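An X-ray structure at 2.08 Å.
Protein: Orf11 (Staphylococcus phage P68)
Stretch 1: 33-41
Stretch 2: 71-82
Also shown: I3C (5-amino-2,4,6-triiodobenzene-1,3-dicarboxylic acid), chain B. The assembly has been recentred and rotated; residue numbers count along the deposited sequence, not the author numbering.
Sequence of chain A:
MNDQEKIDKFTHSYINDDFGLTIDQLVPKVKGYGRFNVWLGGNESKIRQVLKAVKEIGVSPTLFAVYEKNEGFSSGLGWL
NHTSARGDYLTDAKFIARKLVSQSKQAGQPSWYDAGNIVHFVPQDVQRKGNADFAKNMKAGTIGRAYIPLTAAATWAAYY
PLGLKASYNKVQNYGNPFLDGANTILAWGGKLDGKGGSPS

Stretch 1, residues 33-41: YGRFNVWLG
Stretch 2, residues 71-82: EGFSSGLGWLNH

Which CA atoms lie nearest across the contact? Gly34 CA and Gly72 CA, 4.0 Å apart; Gly34 CA also lies 3.9 Å from Phe73 N. Both glycines have positive phi (53/-139 and 76/180), which favours glycine. In all, 587 Å² is buried.

How does Arg35 engage a stretch without regular helix or strand? Its CB points toward that loop, and the buried, extended side chain (chi1 m, chi2 t, chi3 t, chi4 81°) threads into it. The planar guanidinium has several N-H donors, so one residue serves three acceptors: Arg35 NH1 donates to Gly72 O (3.1 Å), Arg35 NH2 to Leu77 O (2.7 Å) and Asn81 OD1 (2.9 Å); Arg35 NE adds a weak hydrogen bond to Leu77 O (3.0 Å). The type II turn from Ser74 ends at Leu77. Phe73 CA and Gly78 O cover opposite guanidinium faces.

What packs around Trp79? Its CA-to-CB bond points away, but its end comes nearer (chi1 m, chi2 98°), offering a broad ring. Arg35 CB sits over the face of the Trp79 six-membered ring, 3.7 Å from its centroid. Phe36 (chi1 m) packs obliquely, Phe36 CE1 to Trp79 CZ3 at 3.5 Å.

What continues the contact beyond Phe36? Val38 (chi1 t) sets CG1 over the Phe73 ring (chi1 t, chi2 79°), 4.0 Å from its centroid. Trp39 (chi1 m, chi2 3°) directs its edge at the Trp79 face, planes at 84°. Leu40 CD1 meets Trp79 CH2 at 4.1 Å.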

ATOM      1  N   TYR A  33       6.853 -11.306  10.502  1.00 49.03           N
ATOM      2  CA  TYR A  33       5.660 -10.480  10.371  1.00 43.62           C
ATOM      3  C   TYR A  33       4.638 -11.103   9.430  1.00 38.47           C
ATOM      4  O   TYR A  33       4.986 -11.772   8.454  1.00 39.66           O
ATOM      5  CB  TYR A  33       6.009  -9.079   9.860  1.00 50.51           C
ATOM      6  CG  TYR A  33       6.710  -8.223  10.880  1.00 63.33           C
ATOM      7  CD1 TYR A  33       5.996  -7.610  11.904  1.00 64.68           C
ATOM      8  CD2 TYR A  33       8.084  -8.025  10.824  1.00 57.72           C
ATOM      9  CE1 TYR A  33       6.631  -6.825  12.847  1.00 67.07           C
ATOM     10  CE2 TYR A  33       8.729  -7.240  11.763  1.00 67.70           C
ATOM     11  CZ  TYR A  33       7.997  -6.642  12.772  1.00 70.85           C
ATOM     12  OH  TYR A  33       8.633  -5.858  13.710  1.00 75.19           O
ATOM     13  N   GLY A  34       3.366 -10.848   9.732  1.00 44.45           N
ATOM     14  CA  GLY A  34       2.283 -11.209   8.832  1.00 42.35           C
ATOM     15  C   GLY A  34       2.322 -12.667   8.422  1.00 41.85           C
ATOM     16  O   GLY A  34       2.599 -13.563   9.228  1.00 43.52           O
ATOM     17  N   ARG A  35       2.041 -12.909   7.142  1.00 36.22           N
ATOM     18  CA  ARG A  35       1.981 -14.268   6.626  1.00 37.20           C
ATOM     19  C   ARG A  35       3.354 -14.859   6.337  1.00 40.43           C
ATOM     20  O   ARG A  35       3.455 -16.076   6.146  1.00 40.41           O
ATOM     21  CB  ARG A  35       1.103 -14.302   5.377  1.00 35.73           C
ATOM     22  CG  ARG A  35      -0.359 -14.095   5.736  1.00 41.70           C
ATOM     23  CD  ARG A  35      -1.221 -13.662   4.568  1.00 35.25           C
ATOM     24  NE  ARG A  35      -2.565 -13.358   5.052  1.00 36.12           N
ATOM     25  CZ  ARG A  35      -2.906 -12.211   5.625  1.00 36.27           C
ATOM     26  NH1 ARG A  35      -2.009 -11.246   5.772  1.00 37.51           N
ATOM     27  NH2 ARG A  35      -4.148 -12.023   6.052  1.00 38.46           N
ATOM     28  N   PHE A  36       4.409 -14.044   6.307  1.00 37.31           N
ATOM     29  CA  PHE A  36       5.747 -14.622   6.332  1.00 45.76           C
ATOM     30  C   PHE A  36       5.935 -15.459   7.588  1.00 48.55           C
ATOM     31  O   PHE A  36       6.679 -16.445   7.573  1.00 48.85           O
ATOM     32  CB  PHE A  36       6.815 -13.526   6.242  1.00 40.51           C
ATOM     33  CG  PHE A  36       6.656 -12.608   5.057  1.00 36.47           C
ATOM     34  CD1 PHE A  36       6.824 -13.084   3.768  1.00 35.24           C
ATOM     35  CD2 PHE A  36       6.361 -11.267   5.235  1.00 37.59           C
ATOM     36  CE1 PHE A  36       6.690 -12.244   2.676  1.00 40.53           C
ATOM     37  CE2 PHE A  36       6.227 -10.419   4.145  1.00 38.36           C
ATOM     38  CZ  PHE A  36       6.394 -10.912   2.861  1.00 36.92           C
ATOM     39  N   ASN A  37       5.231 -15.105   8.666  1.00 51.90           N
ATOM     40  CA  ASN A  37       5.265 -15.862   9.915  1.00 44.03           C
ATOM     41  C   ASN A  37       4.159 -16.916   9.971  1.00 45.35           C
ATOM     42  O   ASN A  37       4.436 -18.106  10.150  1.00 41.47           O
ATOM     43  CB  ASN A  37       5.149 -14.908  11.112  1.00 44.41           C
ATOM     44  CG  ASN A  37       5.123 -15.643  12.443  1.00 53.87           C
ATOM     45  OD1 ASN A  37       5.854 -16.616  12.645  1.00 52.10           O
ATOM     46  ND2 ASN A  37       4.274 -15.185  13.359  1.00 47.04           N
ATOM     47  N   VAL A  38       2.900 -16.492   9.814  1.00 41.57           N
ATOM     48  CA  VAL A  38       1.784 -17.408  10.041  1.00 40.48           C
ATOM     49  C   VAL A  38       1.732 -18.482   8.960  1.00 46.24           C
ATOM     50  O   VAL A  38       1.480 -19.659   9.252  1.00 45.69           O
ATOM     51  CB  VAL A  38       0.457 -16.633  10.130  1.00 42.13           C
ATOM     52  CG1 VAL A  38      -0.710 -17.603  10.164  1.00 45.42           C
ATOM     53  CG2 VAL A  38       0.442 -15.741  11.362  1.00 42.21           C
ATOM     54  N   TRP A  39       1.966 -18.105   7.703  1.00 44.75           N
ATOM     55  CA  TRP A  39       1.853 -19.060   6.603  1.00 44.52           C
ATOM     56  C   TRP A  39       3.155 -19.802   6.319  1.00 49.63           C
ATOM     57  O   TRP A  39       3.131 -21.009   6.059  1.00 46.44           O
ATOM     58  CB  TRP A  39       1.390 -18.351   5.328  1.00 38.04           C
ATOM     59  CG  TRP A  39      -0.080 -18.061   5.271  1.00 45.15           C
ATOM     60  CD1 TRP A  39      -1.010 -18.305   6.241  1.00 42.41           C
ATOM     61  CD2 TRP A  39      -0.789 -17.470   4.173  1.00 45.91           C
ATOM     62  NE1 TRP A  39      -2.256 -17.894   5.814  1.00 41.17           N
ATOM     63  CE2 TRP A  39      -2.146 -17.381   4.548  1.00 47.71           C
ATOM     64  CE3 TRP A  39      -0.406 -17.007   2.908  1.00 36.70           C
ATOM     65  CZ2 TRP A  39      -3.123 -16.845   3.701  1.00 39.35           C
ATOM     66  CZ3 TRP A  39      -1.379 -16.474   2.068  1.00 40.87           C
ATOM     67  CH2 TRP A  39      -2.719 -16.400   2.469  1.00 37.84           C
ATOM     68  N   LEU A  40       4.295 -19.115   6.354  1.00 46.15           N
ATOM     69  CA  LEU A  40       5.566 -19.715   5.972  1.00 47.12           C
ATOM     70  C   LEU A  40       6.466 -20.046   7.157  1.00 39.15           C
ATOM     71  O   LEU A  40       7.578 -20.544   6.949  1.00 41.33           O
ATOM     72  CB  LEU A  40       6.312 -18.785   5.006  1.00 43.28           C
ATOM     73  CG  LEU A  40       5.492 -18.081   3.921  1.00 43.21           C
ATOM     74  CD1 LEU A  40       6.403 -17.255   3.022  1.00 40.45           C
ATOM     75  CD2 LEU A  40       4.675 -19.072   3.095  1.00 46.79           C
ATOM     76  N   GLY A  41       6.032 -19.775   8.384  1.00 44.88           N
ATOM     77  CA  GLY A  41       6.833 -20.076   9.557  1.00 46.34           C
ATOM     78  C   GLY A  41       8.203 -19.427   9.551  1.00 50.92           C
ATOM     79  O   GLY A  41       9.130 -19.902  10.217  1.00 47.98           O
ATOM     80  N   GLU A  71       0.180  -4.491   7.658  1.00 53.04           N
ATOM     81  CA  GLU A  71      -1.166  -5.051   7.724  1.00 52.54           C
ATOM     82  C   GLU A  71      -1.257  -6.179   8.746  1.00 54.56           C
ATOM     83  O   GLU A  71      -2.220  -6.243   9.522  1.00 48.15           O
ATOM     84  CB  GLU A  71      -1.597  -5.553   6.344  1.00 49.79           C
ATOM     85  CG  GLU A  71      -2.001  -4.448   5.383  1.00 52.88           C
ATOM     86  CD  GLU A  71      -3.223  -3.683   5.858  1.00 66.24           C
ATOM     87  OE1 GLU A  71      -4.118  -4.303   6.473  1.00 60.07           O
ATOM     88  OE2 GLU A  71      -3.281  -2.457   5.621  1.00 73.12           O
ATOM     89  N   GLY A  72      -0.268  -7.069   8.763  1.00 43.11           N
ATOM     90  CA  GLY A  72      -0.304  -8.219   9.643  1.00 47.86           C
ATOM     91  C   GLY A  72      -1.254  -9.290   9.133  1.00 47.50           C
ATOM     92  O   GLY A  72      -1.898  -9.164   8.093  1.00 44.92           O
ATOM     93  N   PHE A  73      -1.332 -10.374   9.895  1.00 44.01           N
ATOM     94  CA  PHE A  73      -2.245 -11.457   9.564  1.00 46.48           C
ATOM     95  C   PHE A  73      -3.661 -11.119  10.012  1.00 47.59           C
ATOM     96  O   PHE A  73      -3.864 -10.513  11.066  1.00 47.75           O
ATOM     97  CB  PHE A  73      -1.798 -12.763  10.220  1.00 46.29           C
ATOM     98  CG  PHE A  73      -2.766 -13.893  10.024  1.00 47.40           C
ATOM     99  CD1 PHE A  73      -2.795 -14.597   8.827  1.00 41.85           C
ATOM    100  CD2 PHE A  73      -3.659 -14.243  11.033  1.00 51.25           C
ATOM    101  CE1 PHE A  73      -3.694 -15.637   8.640  1.00 55.58           C
ATOM    102  CE2 PHE A  73      -4.560 -15.280  10.861  1.00 45.43           C
ATOM    103  CZ  PHE A  73      -4.581 -15.980   9.662  1.00 54.98           C
ATOM    104  N   SER A  74      -4.642 -11.529   9.210  1.00 42.74           N
ATOM    105  CA  SER A  74      -6.049 -11.369   9.561  1.00 50.26           C
ATOM    106  C   SER A  74      -6.831 -12.555   9.027  1.00 50.04           C
ATOM    107  O   SER A  74      -6.729 -12.890   7.843  1.00 49.69           O
ATOM    108  CB  SER A  74      -6.622 -10.059   9.011  1.00 57.03           C
ATOM    109  OG  SER A  74      -6.081  -8.946   9.701  1.00 58.75           O
ATOM    110  N   SER A  75      -7.601 -13.189   9.906  1.00 50.57           N
ATOM    111  CA  SER A  75      -8.412 -14.345   9.552  1.00 53.01           C
ATOM    112  C   SER A  75      -9.161 -14.128   8.243  1.00 50.02           C
ATOM    113  O   SER A  75      -9.813 -13.100   8.046  1.00 47.94           O
ATOM    114  CB  SER A  75      -9.402 -14.634  10.684  1.00 55.43           C
ATOM    115  OG  SER A  75     -10.424 -15.522  10.269  1.00 60.78           O
ATOM    116  N   GLY A  76      -9.052 -15.108   7.347  1.00 46.71           N
ATOM    117  CA  GLY A  76      -9.831 -15.148   6.133  1.00 46.93           C
ATOM    118  C   GLY A  76      -9.231 -14.433   4.942  1.00 52.64           C
ATOM    119  O   GLY A  76      -9.700 -14.642   3.818  1.00 56.07           O
ATOM    120  N   LEU A  77      -8.212 -13.601   5.145  1.00 47.09           N
ATOM    121  CA  LEU A  77      -7.690 -12.745   4.090  1.00 48.55           C
ATOM    122  C   LEU A  77      -6.296 -13.193   3.664  1.00 50.26           C
ATOM    123  O   LEU A  77      -5.503 -13.680   4.474  1.00 43.74           O
ATOM    124  CB  LEU A  77      -7.643 -11.281   4.541  1.00 40.18           C
ATOM    125  CG  LEU A  77      -8.948 -10.670   5.057  1.00 46.48           C
ATOM    126  CD1 LEU A  77      -8.691  -9.279   5.618  1.00 42.96           C
ATOM    127  CD2 LEU A  77      -9.998 -10.627   3.957  1.00 48.89           C
ATOM    128  N   GLY A  78      -6.007 -13.017   2.379  1.00 43.67           N
ATOM    129  CA  GLY A  78      -4.708 -13.355   1.838  1.00 40.95           C
ATOM    130  C   GLY A  78      -3.688 -12.261   2.082  1.00 37.86           C
ATOM    131  O   GLY A  78      -3.852 -11.397   2.948  1.00 38.78           O
ATOM    132  N   TRP A  79      -2.618 -12.301   1.290  1.00 35.23           N
ATOM    133  CA  TRP A  79      -1.522 -11.353   1.455  1.00 38.20           C
ATOM    134  C   TRP A  79      -2.026  -9.914   1.426  1.00 39.69           C
ATOM    135  O   TRP A  79      -2.917  -9.562   0.647  1.00 40.08           O
ATOM    136  CB  TRP A  79      -0.471 -11.563   0.359  1.00 35.56           C
ATOM    137  CG  TRP A  79       0.307 -12.853   0.476  1.00 39.58           C
ATOM    138  CD1 TRP A  79       0.073 -14.014  -0.206  1.00 38.20           C
ATOM    139  CD2 TRP A  79       1.449 -13.102   1.311  1.00 39.04           C
ATOM    140  NE1 TRP A  79       0.990 -14.969   0.158  1.00 43.01           N
ATOM    141  CE2 TRP A  79       1.844 -14.437   1.088  1.00 33.51           C
ATOM    142  CE3 TRP A  79       2.171 -12.329   2.225  1.00 34.66           C
ATOM    143  CZ2 TRP A  79       2.929 -15.015   1.745  1.00 33.81           C
ATOM    144  CZ3 TRP A  79       3.245 -12.902   2.878  1.00 36.81           C
ATOM    145  CH2 TRP A  79       3.615 -14.236   2.634  1.00 42.82           C
ATOM    146  N   LEU A  80      -1.443  -9.081   2.288  1.00 42.98           N
ATOM    147  CA  LEU A  80      -1.733  -7.652   2.389  1.00 40.19           C
ATOM    148  C   LEU A  80      -3.139  -7.367   2.900  1.00 44.28           C
ATOM    149  O   LEU A  80      -3.566  -6.206   2.900  1.00 46.35           O
ATOM    150  CB  LEU A  80      -1.525  -6.938   1.046  1.00 37.62           C
ATOM    151  CG  LEU A  80      -0.327  -7.392   0.196  1.00 36.05           C
ATOM    152  CD1 LEU A  80      -0.184  -6.508  -1.033  1.00 43.20           C
ATOM    153  CD2 LEU A  80       0.966  -7.418   1.004  1.00 39.31           C
ATOM    154  N   ASN A  81      -3.866  -8.387   3.359  1.00 45.94           N
ATOM    155  CA  ASN A  81      -5.261  -8.239   3.770  1.00 47.32           C
ATOM    156  C   ASN A  81      -6.124  -7.709   2.630  1.00 52.30           C
ATOM    157  O   ASN A  81      -7.098  -6.984   2.850  1.00 46.46           O
ATOM    158  CB  ASN A  81      -5.388  -7.340   5.005  1.00 46.75           C
ATOM    159  CG  ASN A  81      -4.936  -8.033   6.277  1.00 45.94           C
ATOM    160  OD1 ASN A  81      -4.954  -9.258   6.365  1.00 46.13           O
ATOM    161  ND2 ASN A  81      -4.534  -7.249   7.270  1.00 50.77           N
ATOM    162  N   HIS A  82      -5.776  -8.091   1.401  1.00 51.20           N
ATOM    163  CA  HIS A  82      -6.420  -7.521   0.223  1.00 54.32           C
ATOM    164  C   HIS A  82      -7.833  -8.059   0.029  1.00 51.41           C
ATOM    165  O   HIS A  82      -8.775  -7.286  -0.186  1.00 50.09           O
ATOM    166  CB  HIS A  82      -5.567  -7.798  -1.017  1.00 50.22           C
ATOM    167  CG  HIS A  82      -5.836  -6.864  -2.151  1.00 55.52           C
ATOM    168  ND1 HIS A  82      -5.075  -5.738  -2.383  1.00 57.12           N
ATOM    169  CD2 HIS A  82      -6.790  -6.879  -3.114  1.00 60.75           C
ATOM    170  CE1 HIS A  82      -5.542  -5.104  -3.444  1.00 63.25           C
ATOM    171  NE2 HIS A  82      -6.583  -5.776  -3.906  1.00 62.72           N
TER
HETATM  172  I3  I3C B 301      -3.972 -20.286   1.902  0.51 83.77           I
HETATM  173  I2  I3C B 301       0.497 -22.369   5.361  0.51 90.77           I
HETATM  174  I1  I3C B 301      -5.170 -24.358   6.237  0.51 88.53           I
HETATM  175  O8  I3C B 301      -6.183 -23.245   3.066  0.51 91.49           O
HETATM  176  O9  I3C B 301      -6.471 -21.424   4.232  0.51 91.67           O
HETATM  177  C10 I3C B 301      -1.917 -24.038   6.672  0.51 92.54           C
HETATM  178  N13 I3C B 301      -1.069 -20.706   3.090  0.51 88.12           N
HETATM  179  C1  I3C B 301      -4.233 -22.338   4.171  0.51 92.07           C
HETATM  180  C6  I3C B 301      -3.336 -21.538   3.480  0.51 89.81           C
HETATM  181  C5  I3C B 301      -1.998 -21.547   3.818  0.51 89.27           C
HETATM  182  C4  I3C B 301      -1.549 -22.354   4.846  0.51 92.54           C
HETATM  183  C3  I3C B 301      -2.437 -23.155   5.539  0.51 93.50           C
HETATM  184  C2  I3C B 301      -3.783 -23.148   5.203  0.51 91.38           C
HETATM  185  C7  I3C B 301      -5.716 -22.333   3.801  0.51 92.82           C
HETATM  186  O11 I3C B 301      -1.903 -23.600   7.853  0.51 90.28           O
HETATM  187  O12 I3C B 301      -1.498 -25.199   6.424  0.51 91.92           O